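Local coordinates for protein ferulic acid decarboxylase 1 (Candida dubliniensis, PDB 4ZAD) that probably catalyses the reversible decarboxylation of aromatic acrylic acids such as ferulate, coumarate and cinnamate to vinyl products, using prenylated FMN and manganese, at residues Glu136-Thr141 with Tyr305-Ile310; Pro59-Pro64 with Lys142-Leu147; Leu51-Lys56 with Leu67-Gly72; Pro127-His132 with His309-Asp314. All coordinates share one frame; numbering follows the deposited sequence.

Contact 1: Glu136-Thr141 with Tyr305-Ile310; sequences EQIDLT and YRVNHI
Ile138 and His309 are the residues whose CA atoms come nearest, 7.6 Å apart, and no hydrogen bond spans the gap. Segment 305-310 belongs to the long strand 300-312 in the antiparallel sheet of the UbiD Rift-related domain, and here two residues, Asn308 and His309, stand opposite the single Glu273 of the next strand, a classic beta bulge. The loop 136-141 meets this strand through its own side chains, which touch both side chains and main chain of the strand; toward strand 300-312 the loop offers hydrocarbon and no hydrogen bond. Ile138 is the main element. Its CG1 lies anti to its own carbonyl carbon (chi1 -70°), and from CG1 the terminal CD1 extends to the main chain of the bulge. Further back on the same side chain, CG1 and CG2 both approach Ile310 CD1, the two isoleucines crossing obliquely; the closer pair is Ile138 CG1 with Ile310 CD1 at 3.9 Å. Leu140 adds a second, looser layer, its CD2 facing Ile310 CD1 at 4.3 Å and its CD1 turned to Val307 CG2. Leu140 and Ile310 also share Phe272 of strand 270-277 as a neighbour, which makes the patch part of a larger apolar layer. Ile138 O takes a hydrogen bond from Lys186 NZ. At the bulge itself, Ile138 CD1 rests 3.7 Å from His309 N and 3.7 Å from Asn308 C.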
loop_
_atom_site.group_PDB
_atom_site.type_symbol
_atom_site.label_atom_id
_atom_site.label_comp_id
_atom_site.label_asym_id
_atom_site.label_seq_id
_atom_site.Cartn_x
_atom_site.Cartn_y
_atom_site.Cartn_z
ATOM N N GLU A 136 20.641 29.198 37.380
ATOM C CA GLU A 136 20.088 29.022 38.724
ATOM C C GLU A 136 18.556 28.966 38.644
ATOM O O GLU A 136 17.926 28.118 39.249
ATOM C CB GLU A 136 20.565 30.160 39.658
ATOM N N GLN A 137 17.972 29.862 37.855
ATOM C CA GLN A 137 16.516 29.987 37.740
ATOM C C GLN A 137 15.895 28.867 36.896
ATOM O O GLN A 137 14.671 28.665 36.936
ATOM C CB GLN A 137 16.139 31.348 37.125
ATOM C CG GLN A 137 16.800 32.608 37.734
ATOM C CD GLN A 137 16.408 33.888 36.977
ATOM O OE1 GLN A 137 17.249 34.608 36.415
ATOM N NE2 GLN A 137 15.114 34.158 36.944
ATOM N N ILE A 138 16.716 28.147 36.122
ATOM C CA ILE A 138 16.168 27.191 35.157
ATOM C C ILE A 138 15.832 25.908 35.860
ATOM O O ILE A 138 16.637 25.429 36.646
ATOM C CB ILE A 138 17.173 26.851 34.020
ATOM C CG1 ILE A 138 17.384 28.031 33.095
ATOM C CG2 ILE A 138 16.688 25.678 33.192
ATOM C CD1 ILE A 138 18.765 28.064 32.485
ATOM N N ASP A 139 14.658 25.360 35.548
ATOM C CA ASP A 139 14.222 24.034 36.029
ATOM C C ASP A 139 13.252 23.382 35.029
ATOM O O ASP A 139 12.034 23.609 35.060
ATOM C CB ASP A 139 13.581 24.132 37.422
ATOM C CG ASP A 139 13.331 22.775 38.053
ATOM O OD1 ASP A 139 13.158 21.779 37.333
ATOM O OD2 ASP A 139 13.278 22.702 39.296
ATOM N N LEU A 140 13.831 22.558 34.154
ATOM C CA LEU A 140 13.138 21.978 33.005
ATOM C C LEU A 140 12.045 20.997 33.446
ATOM O O LEU A 140 11.074 20.765 32.718
ATOM C CB LEU A 140 14.164 21.304 32.077
ATOM C CG LEU A 140 15.256 22.208 31.465
ATOM C CD1 LEU A 140 16.274 21.401 30.673
ATOM C CD2 LEU A 140 14.663 23.301 30.583
ATOM N N THR A 141 12.220 20.439 34.651
ATOM C CA THR A 141 11.274 19.519 35.321
ATOM C C THR A 141 9.876 20.140 35.459
ATOM O O THR A 141 8.865 19.427 35.391
ATOM C CB THR A 141 11.892 19.110 36.731
ATOM O OG1 THR A 141 13.077 18.341 36.501
ATOM C CG2 THR A 141 10.942 18.317 37.667
ATOM N N TYR A 305 23.463 17.482 27.171
ATOM C CA TYR A 305 23.463 18.904 26.878
ATOM C C TYR A 305 23.124 19.619 28.154
ATOM O O TYR A 305 22.024 19.443 28.685
ATOM C CB TYR A 305 22.398 19.266 25.851
ATOM C CG TYR A 305 22.541 18.680 24.467
ATOM C CD1 TYR A 305 22.113 17.402 24.192
ATOM C CD2 TYR A 305 23.025 19.449 23.403
ATOM C CE1 TYR A 305 22.192 16.874 22.922
ATOM C CE2 TYR A 305 23.111 18.924 22.110
ATOM C CZ TYR A 305 22.681 17.638 21.886
ATOM O OH TYR A 305 22.743 17.090 20.618
ATOM N N ARG A 306 24.046 20.437 28.636
ATOM C CA ARG A 306 23.871 21.141 29.886
ATOM C C ARG A 306 23.443 22.504 29.511
ATOM O O ARG A 306 24.206 23.224 28.905
ATOM C CB ARG A 306 25.177 21.213 30.651
ATOM C CG ARG A 306 25.879 19.840 30.824
ATOM C CD ARG A 306 27.169 19.951 31.725
ATOM N NE ARG A 306 27.748 18.643 31.987
ATOM C CZ ARG A 306 27.325 17.800 32.932
ATOM N NH1 ARG A 306 26.299 18.133 33.736
ATOM N NH2 ARG A 306 27.929 16.602 33.067
ATOM N N VAL A 307 22.214 22.866 29.867
ATOM C CA VAL A 307 21.627 24.193 29.549
ATOM C C VAL A 307 22.018 25.207 30.631
ATOM O O VAL A 307 21.724 24.987 31.791
ATOM C CB VAL A 307 20.072 24.072 29.498
ATOM C CG1 VAL A 307 19.394 25.403 29.221
ATOM C CG2 VAL A 307 19.667 23.022 28.484
ATOM N N ASN A 308 22.688 26.292 30.252
ATOM C CA ASN A 308 23.071 27.368 31.158
ATOM C C ASN A 308 22.173 28.602 31.050
ATOM O O ASN A 308 22.205 29.450 31.914
ATOM C CB ASN A 308 24.520 27.864 30.883
ATOM C CG ASN A 308 25.618 26.761 30.995
ATOM O OD1 ASN A 308 26.666 26.870 30.312
ATOM N ND2 ASN A 308 25.401 25.730 31.842
ATOM N N HIS A 309 21.409 28.751 29.980
ATOM C CA HIS A 309 20.667 29.991 29.742
ATOM C C HIS A 309 19.420 29.671 28.962
ATOM O O HIS A 309 19.338 28.607 28.381
ATOM C CB HIS A 309 21.518 31.016 28.961
ATOM C CG HIS A 309 20.981 32.412 29.012
ATOM N ND1 HIS A 309 21.146 33.240 30.107
ATOM C CD2 HIS A 309 20.263 33.122 28.109
ATOM C CE1 HIS A 309 20.574 34.407 29.859
ATOM N NE2 HIS A 309 20.029 34.361 28.654
ATOM N N ILE A 310 18.444 30.575 28.998
ATOM C CA ILE A 310 17.241 30.477 28.185
ATOM C C ILE A 310 16.733 31.892 27.977
ATOM O O ILE A 310 16.661 32.699 28.918
ATOM C CB ILE A 310 16.097 29.682 28.846
ATOM C CG1 ILE A 310 16.435 28.197 28.980
ATOM C CG2 ILE A 310 14.755 29.846 28.050
ATOM C CD1 ILE A 310 15.375 27.420 29.792
#

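Contact 2: Pro59-Pro64 with Lys142-Leu147; sequences PENIDP and KLPVPL
Glu60 and Lys142 run side by side and point the same way, whereas Asn61 and Leu143 cross at about a right angle; these two orientations organise a meeting of loops without a hydrogen bond between them. In the first pair the hydrocarbon does most of the touching. Lys142 turns at chi2 (-58°), which brings CD within 3.9 Å of Glu60 CB, and CE then passes Glu60 OE1 at 3.6 Å. The charged ends are less intimate: Lys142 NZ stands 4.0 Å from Glu60 OE1, too far for a salt bridge, although the opposite charges should still attract. In the second pair Leu143 CD2 comes up to the amide of Asn61, 3.8 Å from OD1. That amide is fixed by other bonds. Its OD1 accepts from Asp63 N over 3.1 Å in an almost straight bond (175° at the hydrogen), closing an Asx turn, with the donor well above the carbonyl plane; its ND2 donates to Leu67 O and to Gln57 OE1. The leucine methyl thus packs on a polar group whose rotation is already set. Asn61 CB also lies 3.6 Å from Lys142 O, and the backbones come to 4.9 Å between the CA atoms of Asn61 and Lys142. Beyond Leu143 the chain folds through an inverse gamma turn centred on Pro144. The contact joins the N-terminal UbiD region, at the loop between strands 49-52 and 69-71, to the Rift-related one, at the loop between strands 131-134 and 162-166, while Asp63 OD2 is hydrogen-bonded to Tyr312 OH on strand 300-312.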
loop_
_atom_site.group_PDB
_atom_site.type_symbol
_atom_site.label_atom_id
_atom_site.label_comp_id
_atom_site.label_asym_id
_atom_site.label_seq_id
_atom_site.Cartn_x
_atom_site.Cartn_y
_atom_site.Cartn_z
ATOM N N PRO A 59 2.874 23.632 39.414
ATOM C CA PRO A 59 2.804 24.885 40.170
ATOM C C PRO A 59 4.125 25.628 40.335
ATOM O O PRO A 59 4.095 26.855 40.435
ATOM C CB PRO A 59 2.266 24.444 41.540
ATOM C CG PRO A 59 1.563 23.168 41.263
ATOM C CD PRO A 59 2.436 22.499 40.253
ATOM N N GLU A 60 5.254 24.916 40.330
ATOM C CA GLU A 60 6.568 25.549 40.570
ATOM C C GLU A 60 7.197 26.183 39.299
ATOM O O GLU A 60 8.282 26.780 39.373
ATOM C CB GLU A 60 7.553 24.572 41.287
ATOM C CG GLU A 60 7.398 24.476 42.859
ATOM C CD GLU A 60 7.732 23.048 43.469
ATOM O OE1 GLU A 60 8.922 22.626 43.557
ATOM O OE2 GLU A 60 6.779 22.350 43.896
ATOM N N ASN A 61 6.515 26.070 38.151
ATOM C CA ASN A 61 6.967 26.684 36.882
ATOM C C ASN A 61 7.207 28.182 37.027
ATOM O O ASN A 61 6.302 28.919 37.406
ATOM C CB ASN A 61 5.912 26.460 35.790
ATOM C CG ASN A 61 6.236 27.174 34.484
ATOM O OD1 ASN A 61 7.195 27.944 34.391
ATOM N ND2 ASN A 61 5.431 26.914 33.466
ATOM N N ILE A 62 8.400 28.629 36.666
ATOM C CA ILE A 62 8.845 29.996 36.968
ATOM C C ILE A 62 8.131 31.174 36.240
ATOM O O ILE A 62 8.249 32.332 36.654
ATOM C CB ILE A 62 10.403 30.101 36.776
ATOM C CG1 ILE A 62 10.970 31.254 37.623
ATOM C CG2 ILE A 62 10.784 30.207 35.285
ATOM C CD1 ILE A 62 12.477 31.262 37.720
ATOM N N ASP A 63 7.402 30.903 35.166
ATOM C CA ASP A 63 6.723 31.978 34.415
ATOM C C ASP A 63 5.670 31.327 33.522
ATOM O O ASP A 63 5.796 31.334 32.281
ATOM C CB ASP A 63 7.753 32.776 33.580
ATOM C CG ASP A 63 7.180 34.068 32.958
ATOM O OD1 ASP A 63 6.009 34.447 33.238
ATOM O OD2 ASP A 63 7.922 34.722 32.196
ATOM N N PRO A 64 4.648 30.725 34.135
ATOM C CA PRO A 64 3.667 29.956 33.396
ATOM C C PRO A 64 2.881 30.740 32.360
ATOM O O PRO A 64 2.375 30.152 31.406
ATOM C CB PRO A 64 2.701 29.458 34.482
ATOM C CG PRO A 64 2.990 30.249 35.694
ATOM C CD PRO A 64 4.418 30.647 35.583
ATOM N N LYS A 142 9.829 21.463 35.620
ATOM C CA LYS A 142 8.579 22.168 35.912
ATOM C C LYS A 142 7.812 22.679 34.691
ATOM O O LYS A 142 6.622 23.022 34.793
ATOM C CB LYS A 142 8.843 23.326 36.891
ATOM C CG LYS A 142 9.621 22.901 38.173
ATOM C CD LYS A 142 8.898 21.806 38.960
ATOM C CE LYS A 142 9.650 21.403 40.219
ATOM N NZ LYS A 142 9.483 19.962 40.613
ATOM N N LEU A 143 8.472 22.689 33.537
ATOM C CA LEU A 143 7.818 23.098 32.278
ATOM C C LEU A 143 6.853 22.010 31.766
ATOM O O LEU A 143 7.016 20.832 32.080
ATOM C CB LEU A 143 8.880 23.451 31.231
ATOM C CG LEU A 143 9.828 24.596 31.632
ATOM C CD1 LEU A 143 10.905 24.819 30.558
ATOM C CD2 LEU A 143 9.030 25.839 31.877
ATOM N N PRO A 144 5.845 22.396 30.975
ATOM C CA PRO A 144 4.884 21.450 30.446
ATOM C C PRO A 144 5.408 20.752 29.190
ATOM O O PRO A 144 4.905 20.971 28.070
ATOM C CB PRO A 144 3.694 22.329 30.130
ATOM C CG PRO A 144 4.285 23.601 29.732
ATOM C CD PRO A 144 5.606 23.736 30.427
ATOM N N VAL A 145 6.408 19.903 29.421
ATOM C CA VAL A 145 7.052 19.090 28.409
ATOM C C VAL A 145 6.225 17.834 28.349
ATOM O O VAL A 145 5.929 17.235 29.384
ATOM C CB VAL A 145 8.520 18.785 28.819
ATOM C CG1 VAL A 145 9.216 17.845 27.840
ATOM C CG2 VAL A 145 9.291 20.094 28.969
ATOM N N PRO A 146 5.810 17.443 27.152
ATOM C CA PRO A 146 4.903 16.307 27.029
ATOM C C PRO A 146 5.558 14.947 27.180
ATOM O O PRO A 146 6.742 14.800 26.854
ATOM C CB PRO A 146 4.380 16.430 25.597
ATOM C CG PRO A 146 5.411 17.209 24.866
ATOM C CD PRO A 146 6.037 18.126 25.865
ATOM N N LEU A 147 4.779 13.964 27.644
ATOM C CA LEU A 147 5.114 12.557 27.482
ATOM C C LEU A 147 4.274 12.034 26.305
ATOM O O LEU A 147 3.063 11.688 26.414
ATOM C CB LEU A 147 4.833 11.780 28.754
ATOM C CG LEU A 147 5.312 10.326 28.801
ATOM C CD1 LEU A 147 6.724 10.280 29.327
ATOM C CD2 LEU A 147 4.387 9.491 29.685
#

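Contact 3: Leu51-Lys56 with Leu67-Gly72; sequences LFNNLK and LFRILG
Phe52 and Ile70 exchange two backbone hydrogen bonds, Phe52 N to Ile70 O at 2.7 Å and Ile70 N to Phe52 O at 3.2 Å, as expected of an antiparallel hydrogen-bonded pair. Leu51 and Leu71 form the adjoining non-hydrogen-bonded pair, so that strands 49-52 and 69-71 make a beta hairpin with a long connecting loop. Carbon also crowds round these carbonyls: Arg69 CB lies 3.1 Å from Phe52 O, and the Phe52 ring turns its edge to Ile70 O, with CD1 at 3.1 Å. Chi1 of Phe52 (-67°) puts CG beside its backbone N, on the flank where that carbonyl arrives. On the sheet face that carries Phe52 and Ile70, Phe52 CD1 packs against Ile70 CB at 4.0 Å. Leu55, already past the end of its strand, points toward the second strand and meets Ile70 at about a right angle, their CD1 atoms 3.4 Å apart in a tight contact. On the opposite face Leu51 CD1 touches Leu71 CB at 4.3 Å. Before the second strand, a cis peptide links Leu67 to Phe68. The hairpin fills the middle of a four-stranded mixed sheet, with strand 22-25 parallel to 49-52 on one side and strand 317-319 parallel to 69-71 on the other; helix 34-45 packs on Phe52 and Leu55, whereas Ile317 touches Leu51 and Leu71.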
loop_
_atom_site.group_PDB
_atom_site.type_symbol
_atom_site.label_atom_id
_atom_site.label_comp_id
_atom_site.label_asym_id
_atom_site.label_seq_id
_atom_site.Cartn_x
_atom_site.Cartn_y
_atom_site.Cartn_z
ATOM N N LEU A 51 -3.217 24.421 18.155
ATOM C CA LEU A 51 -2.526 25.280 19.063
ATOM C C LEU A 51 -3.113 25.044 20.478
ATOM O O LEU A 51 -4.313 25.229 20.721
ATOM C CB LEU A 51 -2.693 26.715 18.605
ATOM C CG LEU A 51 -1.921 27.802 19.339
ATOM C CD1 LEU A 51 -0.453 27.472 19.536
ATOM C CD2 LEU A 51 -2.101 29.129 18.577
ATOM N N PHE A 52 -2.264 24.601 21.395
ATOM C CA PHE A 52 -2.666 24.349 22.754
ATOM C C PHE A 52 -2.330 25.562 23.573
ATOM O O PHE A 52 -1.168 25.764 23.907
ATOM C CB PHE A 52 -1.878 23.192 23.329
ATOM C CG PHE A 52 -2.163 21.897 22.696
ATOM C CD1 PHE A 52 -1.420 21.470 21.633
ATOM C CD2 PHE A 52 -3.180 21.090 23.178
ATOM C CE1 PHE A 52 -1.681 20.273 21.058
ATOM C CE2 PHE A 52 -3.430 19.895 22.616
ATOM C CZ PHE A 52 -2.681 19.482 21.549
ATOM N N ASN A 53 -3.349 26.363 23.895
ATOM C CA ASN A 53 -3.169 27.563 24.716
ATOM C C ASN A 53 -3.228 27.294 26.230
ATOM O O ASN A 53 -2.713 28.080 27.013
ATOM C CB ASN A 53 -4.217 28.619 24.375
ATOM C CG ASN A 53 -4.158 29.106 22.927
ATOM O OD1 ASN A 53 -5.196 29.481 22.370
ATOM N ND2 ASN A 53 -2.965 29.139 22.326
ATOM N N ASN A 54 -3.865 26.204 26.651
ATOM C CA ASN A 54 -4.102 25.964 28.083
ATOM C C ASN A 54 -3.636 24.583 28.460
ATOM O O ASN A 54 -4.414 23.660 28.510
ATOM C CB ASN A 54 -5.599 26.155 28.413
ATOM C CG ASN A 54 -5.919 26.116 29.939
ATOM O OD1 ASN A 54 -5.035 26.019 30.806
ATOM N ND2 ASN A 54 -7.209 26.198 30.248
ATOM N N LEU A 55 -2.333 24.465 28.691
ATOM C CA LEU A 55 -1.717 23.214 29.113
ATOM C C LEU A 55 -1.787 23.112 30.643
ATOM O O LEU A 55 -1.860 24.148 31.327
ATOM C CB LEU A 55 -0.268 23.162 28.621
ATOM C CG LEU A 55 -0.028 22.742 27.161
ATOM C CD1 LEU A 55 1.461 22.818 26.811
ATOM C CD2 LEU A 55 -0.543 21.339 26.895
ATOM N N LYS A 56 -1.802 21.885 31.176
ATOM C CA LYS A 56 -1.852 21.694 32.622
ATOM C C LYS A 56 -0.474 21.923 33.166
ATOM O O LYS A 56 0.450 21.184 32.832
ATOM C CB LYS A 56 -2.322 20.288 33.029
ATOM C CG LYS A 56 -2.394 20.064 34.588
ATOM C CD LYS A 56 -3.042 18.701 34.958
ATOM C CE LYS A 56 -2.878 18.296 36.458
ATOM N NZ LYS A 56 -1.812 17.226 36.706
ATOM N N LEU A 67 5.538 30.398 29.564
ATOM C CA LEU A 67 6.227 29.141 29.260
ATOM C C LEU A 67 5.358 27.927 29.545
ATOM O O LEU A 67 4.991 27.714 30.711
ATOM C CB LEU A 67 7.481 29.012 30.141
ATOM C CG LEU A 67 8.597 29.984 29.800
ATOM C CD1 LEU A 67 9.720 29.973 30.847
ATOM C CD2 LEU A 67 9.108 29.591 28.413
ATOM N N PHE A 68 4.965 27.155 28.519
ATOM C CA PHE A 68 4.816 27.601 27.122
ATOM C C PHE A 68 3.520 26.963 26.614
ATOM O O PHE A 68 2.946 26.089 27.295
ATOM C CB PHE A 68 6.000 27.184 26.249
ATOM C CG PHE A 68 6.512 25.818 26.549
ATOM C CD1 PHE A 68 5.852 24.700 26.077
ATOM C CD2 PHE A 68 7.655 25.652 27.309
ATOM C CE1 PHE A 68 6.306 23.424 26.373
ATOM C CE2 PHE A 68 8.130 24.393 27.620
ATOM C CZ PHE A 68 7.457 23.266 27.163
ATOM N N ARG A 69 3.048 27.424 25.459
ATOM C CA ARG A 69 1.964 26.747 24.720
ATOM C C ARG A 69 2.607 25.752 23.790
ATOM O O ARG A 69 3.812 25.805 23.582
ATOM C CB ARG A 69 1.170 27.731 23.850
ATOM C CG ARG A 69 0.200 28.645 24.619
ATOM C CD ARG A 69 0.442 30.144 24.350
ATOM N NE ARG A 69 -0.187 30.636 23.118
ATOM C CZ ARG A 69 0.167 31.756 22.486
ATOM N NH1 ARG A 69 1.165 32.506 22.919
ATOM N NH2 ARG A 69 -0.467 32.126 21.390
ATOM N N ILE A 70 1.803 24.872 23.203
ATOM C CA ILE A 70 2.289 23.925 22.186
ATOM C C ILE A 70 1.508 24.037 20.872
ATOM O O ILE A 70 0.278 24.005 20.880
ATOM C CB ILE A 70 2.280 22.461 22.702
ATOM C CG1 ILE A 70 3.325 22.308 23.822
ATOM C CG2 ILE A 70 2.564 21.454 21.539
ATOM C CD1 ILE A 70 3.225 20.988 24.578
ATOM N N LEU A 71 2.215 24.210 19.750
ATOM C CA LEU A 71 1.618 24.000 18.422
ATOM C C LEU A 71 1.960 22.583 18.041
ATOM O O LEU A 71 3.115 22.183 18.150
ATOM C CB LEU A 71 2.203 24.946 17.374
ATOM C CG LEU A 71 1.650 24.751 15.964
ATOM C CD1 LEU A 71 0.148 24.944 15.954
ATOM C CD2 LEU A 71 2.308 25.678 14.963
ATOM N N GLY A 72 0.973 21.822 17.583
ATOM C CA GLY A 72 1.205 20.448 17.139
ATOM C C GLY A 72 0.938 20.207 15.652
ATOM O O GLY A 72 0.253 20.966 15.005
#

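Contact 4: Pro127-His132 with His309-Asp314; sequences PHKKHH and HISYRD
His131 lies across Tyr312 and Asp314, and its side chain meets a ring face, a carbonyl and a carboxylate in turn. CB sits over one face of the Tyr312 ring, 3.5 Å from CZ, in a CH-pi contact. CG is next to Tyr312 CE2, but beyond it the imidazole slides off the phenol, so the near-parallel rings (19°) are largely displaced from one another. ND1 gives a weak hydrogen bond to Tyr312 O at 3.4 Å. CE1, at the ring edge, lies 2.9 Å from Asp314 OD1, near the ring plane, and NE2 is 3.8 Å from the same OD1. Asp314 OD2 is held on its syn side by the extended Lys130, whose NZ makes a salt bridge of 2.7 Å. Ser311, on the other face of the sheet, shares a 2.8 Å hydrogen bond from OG with ND1 of His128 in the preceding 3-10 turn. Pro127 CB lies over one face of the Arg313 guanidinium, whose NH1 forms a salt bridge with Glu269. Tyr312 N donates to His131 O at 3.0 Å within the antiparallel pairing of strands 131-134 and 300-312. Strand 270-277 joins 300-312 too, through Ser311 and Val271, while Val255 of strand 253-256 packs against His128.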
loop_
_atom_site.group_PDB
_atom_site.type_symbol
_atom_site.label_atom_id
_atom_site.label_comp_id
_atom_site.label_asym_id
_atom_site.label_seq_id
_atom_site.Cartn_x
_atom_site.Cartn_y
_atom_site.Cartn_z
ATOM N N PRO A 127 12.424 39.089 19.188
ATOM C CA PRO A 127 11.470 38.903 20.269
ATOM C C PRO A 127 11.923 38.035 21.443
ATOM O O PRO A 127 11.531 38.302 22.558
ATOM C CB PRO A 127 10.279 38.245 19.565
ATOM C CG PRO A 127 10.341 38.738 18.161
ATOM C CD PRO A 127 11.794 38.976 17.861
ATOM N N HIS A 128 12.708 36.987 21.207
ATOM C CA HIS A 128 13.064 36.062 22.283
ATOM C C HIS A 128 14.090 36.670 23.234
ATOM O O HIS A 128 14.319 36.136 24.341
ATOM C CB HIS A 128 13.500 34.680 21.767
ATOM C CG HIS A 128 14.807 34.672 21.053
ATOM N ND1 HIS A 128 16.011 34.726 21.712
ATOM C CD2 HIS A 128 15.100 34.586 19.733
ATOM C CE1 HIS A 128 16.992 34.693 20.824
ATOM N NE2 HIS A 128 16.465 34.613 19.616
ATOM N N LYS A 129 14.685 37.799 22.832
ATOM C CA LYS A 129 15.588 38.510 23.735
ATOM C C LYS A 129 14.855 39.344 24.791
ATOM O O LYS A 129 15.513 39.977 25.596
ATOM C CB LYS A 129 16.556 39.400 22.969
ATOM C CG LYS A 129 17.647 38.682 22.185
ATOM C CD LYS A 129 18.398 37.634 22.992
ATOM C CE LYS A 129 19.716 37.270 22.351
ATOM N NZ LYS A 129 20.627 36.446 23.190
ATOM N N LYS A 130 13.522 39.347 24.824
ATOM C CA LYS A 130 12.826 40.132 25.838
ATOM C C LYS A 130 12.980 39.570 27.296
ATOM O O LYS A 130 13.126 40.351 28.242
ATOM C CB LYS A 130 11.352 40.330 25.451
ATOM C CG LYS A 130 10.525 41.170 26.469
ATOM C CD LYS A 130 9.022 41.153 26.174
ATOM C CE LYS A 130 8.312 42.395 26.714
ATOM N NZ LYS A 130 6.902 42.505 26.189
ATOM N N HIS A 131 12.932 38.243 27.465
ATOM C CA HIS A 131 13.065 37.602 28.782
ATOM C C HIS A 131 14.211 36.604 28.835
ATOM O O HIS A 131 14.479 35.886 27.878
ATOM C CB HIS A 131 11.794 36.841 29.198
ATOM C CG HIS A 131 10.558 37.682 29.265
ATOM N ND1 HIS A 131 9.594 37.662 28.279
ATOM C CD2 HIS A 131 10.119 38.557 30.205
ATOM C CE1 HIS A 131 8.630 38.509 28.596
ATOM N NE2 HIS A 131 8.921 39.061 29.761
ATOM N N HIS A 132 14.830 36.525 30.016
ATOM C CA HIS A 132 16.016 35.699 30.268
ATOM C C HIS A 132 15.882 34.895 31.549
ATOM O O HIS A 132 15.286 35.364 32.509
ATOM C CB HIS A 132 17.243 36.596 30.365
ATOM C CG HIS A 132 17.624 37.213 29.060
ATOM N ND1 HIS A 132 17.049 38.370 28.587
ATOM C CD2 HIS A 132 18.492 36.812 28.105
ATOM C CE1 HIS A 132 17.564 38.671 27.407
ATOM N NE2 HIS A 132 18.455 37.746 27.097
ATOM N N HIS A 309 21.409 28.751 29.980
ATOM C CA HIS A 309 20.667 29.991 29.742
ATOM C C HIS A 309 19.420 29.671 28.962
ATOM O O HIS A 309 19.338 28.607 28.381
ATOM C CB HIS A 309 21.518 31.016 28.961
ATOM C CG HIS A 309 20.981 32.412 29.012
ATOM N ND1 HIS A 309 21.146 33.240 30.107
ATOM C CD2 HIS A 309 20.263 33.122 28.109
ATOM C CE1 HIS A 309 20.574 34.407 29.859
ATOM N NE2 HIS A 309 20.029 34.361 28.654
ATOM N N ILE A 310 18.444 30.575 28.998
ATOM C CA ILE A 310 17.241 30.477 28.185
ATOM C C ILE A 310 16.733 31.892 27.977
ATOM O O ILE A 310 16.661 32.699 28.918
ATOM C CB ILE A 310 16.097 29.682 28.846
ATOM C CG1 ILE A 310 16.435 28.197 28.980
ATOM C CG2 ILE A 310 14.755 29.846 28.050
ATOM C CD1 ILE A 310 15.375 27.420 29.792
ATOM N N SER A 311 16.402 32.199 26.733
ATOM C CA SER A 311 15.785 33.462 26.391
ATOM C C SER A 311 14.466 33.067 25.736
ATOM O O SER A 311 14.400 32.033 25.104
ATOM C CB SER A 311 16.707 34.282 25.470
ATOM O OG SER A 311 16.845 33.704 24.178
ATOM N N TYR A 312 13.414 33.856 25.937
ATOM C CA TYR A 312 12.085 33.522 25.409
ATOM C C TYR A 312 11.171 34.739 25.328
ATOM O O TYR A 312 11.282 35.671 26.119
ATOM C CB TYR A 312 11.415 32.443 26.260
ATOM C CG TYR A 312 11.153 32.876 27.672
ATOM C CD1 TYR A 312 12.127 32.758 28.646
ATOM C CD2 TYR A 312 9.932 33.408 28.041
ATOM C CE1 TYR A 312 11.896 33.164 29.941
ATOM C CE2 TYR A 312 9.693 33.823 29.364
ATOM C CZ TYR A 312 10.684 33.698 30.287
ATOM O OH TYR A 312 10.470 34.081 31.563
ATOM N N ARG A 313 10.271 34.724 24.356
ATOM C CA ARG A 313 9.394 35.860 24.116
ATOM C C ARG A 313 8.142 35.774 24.973
ATOM O O ARG A 313 7.936 34.807 25.675
ATOM C CB ARG A 313 9.016 35.919 22.643
ATOM C CG ARG A 313 8.044 34.839 22.201
ATOM C CD ARG A 313 7.832 34.845 20.688
ATOM N NE ARG A 313 7.496 36.170 20.162
ATOM C CZ ARG A 313 7.517 36.479 18.879
ATOM N NH1 ARG A 313 7.865 35.582 17.985
ATOM N NH2 ARG A 313 7.215 37.691 18.483
ATOM N N ASP A 314 7.310 36.808 24.922
ATOM C CA ASP A 314 5.988 36.763 25.537
ATOM C C ASP A 314 5.220 35.613 24.925
ATOM O O ASP A 314 5.156 35.468 23.709
ATOM C CB ASP A 314 5.182 38.025 25.212
ATOM C CG ASP A 314 5.612 39.242 26.008
ATOM O OD1 ASP A 314 6.200 39.084 27.100
ATOM O OD2 ASP A 314 5.335 40.364 25.526
#

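Contacts 1 and 4 use successive parts of strand 300-312, sharing His309 and Ile310, yet differ in chemistry: contact 1 is buried and held by apolar side chains, with no hydrogen bond across it, whereas contact 4 is partly buried and rich in hydrogen bonds, with a salt bridge on its exposed side. Contact 3 is again buried, but belongs to another sheet, in the N-terminal family region, and combines backbone pairing with apolar side chains. Contact 2 bridges the two regions, loop against loop, with its charged pair toward the surface. It also ties the others together: its polar side chains hydrogen-bond to contacts 3 and 4, and Ile62 packs on Gln137 of contact 1.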